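Local coordinates for 4-hydroxy-tetrahydrodipicolinate synthase (Methylacidiphilum fumariolicum SolV, PDB 6T3T), which probably catalyses the condensation of pyruvate with aspartate semialdehyde to 4-hydroxy-tetrahydrodipicolinate, a step of lysine biosynthesis, and works as a homotetramer, at residues T77-T82 with S104-R109. Residues are numbered along the deposited sequence; the frame is centred on the assembly and turned at random.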
ATOM      1  N   THR A  77      -1.250  27.763   9.134  1.00 24.59           N
ATOM      2  CA  THR A  77       0.049  28.216   9.620  1.00 20.40           C
ATOM      3  C   THR A  77       0.996  27.046   9.891  1.00 20.63           C
ATOM      4  O   THR A  77       1.936  27.179  10.675  1.00 22.03           O
ATOM      5  CB  THR A  77      -0.097  29.099  10.870  1.00 20.14           C
ATOM      6  OG1 THR A  77      -0.690  28.372  11.946  1.00 21.69           O
ATOM      7  CG2 THR A  77      -0.953  30.357  10.568  1.00 17.57           C
ATOM      8  N   GLY A  78       0.753  25.894   9.296  1.00 20.98           N
ATOM      9  CA  GLY A  78       1.642  24.770   9.519  1.00 23.15           C
ATOM     10  C   GLY A  78       2.948  24.832   8.729  1.00 21.47           C
ATOM     11  O   GLY A  78       3.123  25.557   7.748  1.00 24.89           O
ATOM     12  N   SER A  79       3.900  24.020   9.168  1.00 23.79           N
ATOM     13  CA  SER A  79       5.186  23.933   8.495  1.00 21.99           C
ATOM     14  C   SER A  79       5.818  22.627   8.922  1.00 17.59           C
ATOM     15  O   SER A  79       5.418  22.039   9.924  1.00 19.60           O
ATOM     16  CB  SER A  79       6.095  25.122   8.826  1.00 21.85           C
ATOM     17  OG  SER A  79       7.327  24.987   8.148  1.00 19.68           O
ATOM     18  N   ASN A  80       6.785  22.152   8.144  1.00 18.62           N
ATOM     19  CA  ASN A  80       7.569  21.034   8.662  1.00 21.86           C
ATOM     20  C   ASN A  80       8.748  21.516   9.502  1.00 19.14           C
ATOM     21  O   ASN A  80       9.576  20.701   9.916  1.00 19.45           O
ATOM     22  CB  ASN A  80       8.051  20.122   7.528  1.00 20.73           C
ATOM     23  CG  ASN A  80       8.962  20.832   6.558  1.00 21.49           C
ATOM     24  OD1 ASN A  80       9.215  22.035   6.683  1.00 22.54           O
ATOM     25  ND2 ASN A  80       9.474  20.085   5.587  1.00 23.12           N
ATOM     26  N   SER A  81       8.853  22.826   9.713  1.00 18.63           N
ATOM     27  CA  SER A  81       9.728  23.424  10.712  1.00 21.09           C
ATOM     28  C   SER A  81       8.874  23.941  11.861  1.00 22.61           C
ATOM     29  O   SER A  81       8.016  24.820  11.662  1.00 19.42           O
ATOM     30  CB  SER A  81      10.545  24.565  10.116  1.00 18.72           C
ATOM     31  OG  SER A  81      11.099  25.350  11.163  1.00 24.32           O
ATOM     32  N   THR A  82       9.118  23.405  13.058  1.00 17.72           N
ATOM     33  CA  THR A  82       8.359  23.833  14.223  1.00 20.40           C
ATOM     34  C   THR A  82       8.535  25.328  14.463  1.00 20.09           C
ATOM     35  O   THR A  82       7.567  26.033  14.743  1.00 18.92           O
ATOM     36  CB  THR A  82       8.794  23.014  15.434  1.00 21.58           C
ATOM     37  OG1 THR A  82       8.659  21.615  15.125  1.00 20.31           O
ATOM     38  CG2 THR A  82       7.987  23.355  16.681  1.00 16.63           C
ATOM     39  N   SER A 104       0.288  18.383   9.728  1.00 19.82           N
ATOM     40  CA  SER A 104       1.422  17.693  10.307  1.00 21.00           C
ATOM     41  C   SER A 104       2.640  17.923   9.409  1.00 22.12           C
ATOM     42  O   SER A 104       2.496  18.144   8.202  1.00 16.56           O
ATOM     43  CB  SER A 104       1.142  16.194  10.478  1.00 19.54           C
ATOM     44  OG  SER A 104       0.914  15.609   9.237  1.00 28.94           O
ATOM     45  N   PRO A 105       3.842  17.958   9.992  1.00 20.16           N
ATOM     46  CA  PRO A 105       5.057  18.087   9.182  1.00 17.71           C
ATOM     47  C   PRO A 105       5.069  17.126   8.006  1.00 16.50           C
ATOM     48  O   PRO A 105       4.716  15.953   8.131  1.00 19.00           O
ATOM     49  CB  PRO A 105       6.174  17.768  10.181  1.00 18.62           C
ATOM     50  CG  PRO A 105       5.657  18.289  11.476  1.00 14.16           C
ATOM     51  CD  PRO A 105       4.136  18.034  11.428  1.00 20.32           C
ATOM     52  N   TYR A 106       5.426  17.653   6.849  1.00 14.50           N
ATOM     53  CA  TYR A 106       5.545  16.902   5.614  1.00 16.54           C
ATOM     54  C   TYR A 106       7.035  16.700   5.313  1.00 16.93           C
ATOM     55  O   TYR A 106       7.888  17.485   5.753  1.00 16.65           O
ATOM     56  CB  TYR A 106       4.839  17.657   4.478  1.00 15.49           C
ATOM     57  CG  TYR A 106       5.153  19.142   4.540  1.00 18.60           C
ATOM     58  CD1 TYR A 106       6.360  19.662   4.029  1.00 21.10           C
ATOM     59  CD2 TYR A 106       4.310  19.999   5.219  1.00 18.06           C
ATOM     60  CE1 TYR A 106       6.664  21.015   4.144  1.00 16.54           C
ATOM     61  CE2 TYR A 106       4.600  21.331   5.353  1.00 22.82           C
ATOM     62  CZ  TYR A 106       5.775  21.839   4.821  1.00 22.88           C
ATOM     63  OH  TYR A 106       6.034  23.173   4.980  1.00 21.51           O
ATOM     64  N   TYR A 107       7.330  15.608   4.610  1.00 18.24           N
ATOM     65  CA  TYR A 107       8.643  15.311   4.021  1.00 21.42           C
ATOM     66  C   TYR A 107       9.688  14.802   5.029  1.00 22.88           C
ATOM     67  O   TYR A 107      10.389  13.829   4.736  1.00 17.00           O
ATOM     68  CB  TYR A 107       9.204  16.531   3.280  1.00 16.58           C
ATOM     69  CG  TYR A 107      10.528  16.247   2.569  1.00 20.66           C
ATOM     70  CD1 TYR A 107      10.595  15.338   1.526  1.00 23.35           C
ATOM     71  CD2 TYR A 107      11.694  16.908   2.927  1.00 27.62           C
ATOM     72  CE1 TYR A 107      11.797  15.081   0.870  1.00 24.72           C
ATOM     73  CE2 TYR A 107      12.895  16.671   2.266  1.00 30.92           C
ATOM     74  CZ  TYR A 107      12.937  15.743   1.252  1.00 27.67           C
ATOM     75  OH  TYR A 107      14.121  15.503   0.601  1.00 35.24           O
ATOM     76  N   ASN A 108       9.823  15.439   6.198  1.00 18.26           N
ATOM     77  CA  ASN A 108      10.859  14.964   7.120  1.00 22.40           C
ATOM     78  C   ASN A 108      10.389  13.811   7.995  1.00 21.12           C
ATOM     79  O   ASN A 108      11.213  13.229   8.706  1.00 20.33           O
ATOM     80  CB  ASN A 108      11.430  16.109   7.988  1.00 17.59           C
ATOM     81  CG  ASN A 108      10.364  17.010   8.580  1.00 20.04           C
ATOM     82  OD1 ASN A 108       9.179  16.657   8.616  1.00 18.56           O
ATOM     83  ND2 ASN A 108      10.782  18.207   9.031  1.00 18.30           N
ATOM     84  N   ARG A 109       9.120  13.428   7.894  1.00 18.04           N
ATOM     85  CA  ARG A 109       8.589  12.201   8.482  1.00 20.74           C
ATOM     86  C   ARG A 109       8.940  11.991   9.956  1.00 19.57           C
ATOM     87  O   ARG A 109       9.482  10.942  10.320  1.00 21.66           O
ATOM     88  CB  ARG A 109       9.025  10.989   7.669  1.00 17.14           C
ATOM     89  CG  ARG A 109       8.753  11.098   6.179  1.00 19.54           C
ATOM     90  CD  ARG A 109       8.694   9.712   5.529  1.00 27.80           C
ATOM     91  NE  ARG A 109       7.962   8.770   6.373  1.00 26.64           N
ATOM     92  CZ  ARG A 109       7.631   7.536   6.017  1.00 36.20           C
ATOM     93  NH1 ARG A 109       7.958   7.080   4.816  1.00 41.38           N
ATOM     94  NH2 ARG A 109       6.984   6.748   6.870  1.00 35.28           N
TER
HETATM   95  O   HOH W   1       3.277  24.533   5.313  1.00 33.27           O
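At the C-terminal mouth of the TIM barrel, Asn80, in the loop after strand 72-76, packs against Tyr106 and Asn108 in the loop after the neighbouring strand 99-103, beside Tyr107 of the predicted proton relay. The amide of Asn80 stacks on the Tyr106 ring with the planes 24° apart, and Asn80 CG lies 3.3 Å from Tyr106 CE1. CB of Asn80 sits over the same face, a CH-pi contact 3.9 Å from the ring centroid. With CG between the backbone N and the carbonyl carbon (chi1 62°), the Asn80 amide also meets the Tyr106 backbone: ND2 donates to Tyr106 O at 3.1 Å, the acceptor close to the amide plane. The link is returned by Asn108, whose ND2 gives a 2.9 Å hydrogen bond to Asn80 O. A weak bond of 3.4 Å runs from Asn80 N to Tyr106 OH, and a water joins that hydroxyl to Gly78 O. CB of Pro105 packs 3.9 Å from Asn80 CA. Ser79 OG forms an ST turn with Ser81 N and is hydrogen-bonded to Glu84 OE1. Beyond the contact, Tyr106 stacks with Tyr107 of the second subunit, and Tyr107 OH is hydrogen-bonded to Thr44 OG1 of that subunit. Each loop thus donates one side-chain amide N-H to a backbone carbonyl of the other, and these reciprocal bonds join the loops alongside the amide-ring stack.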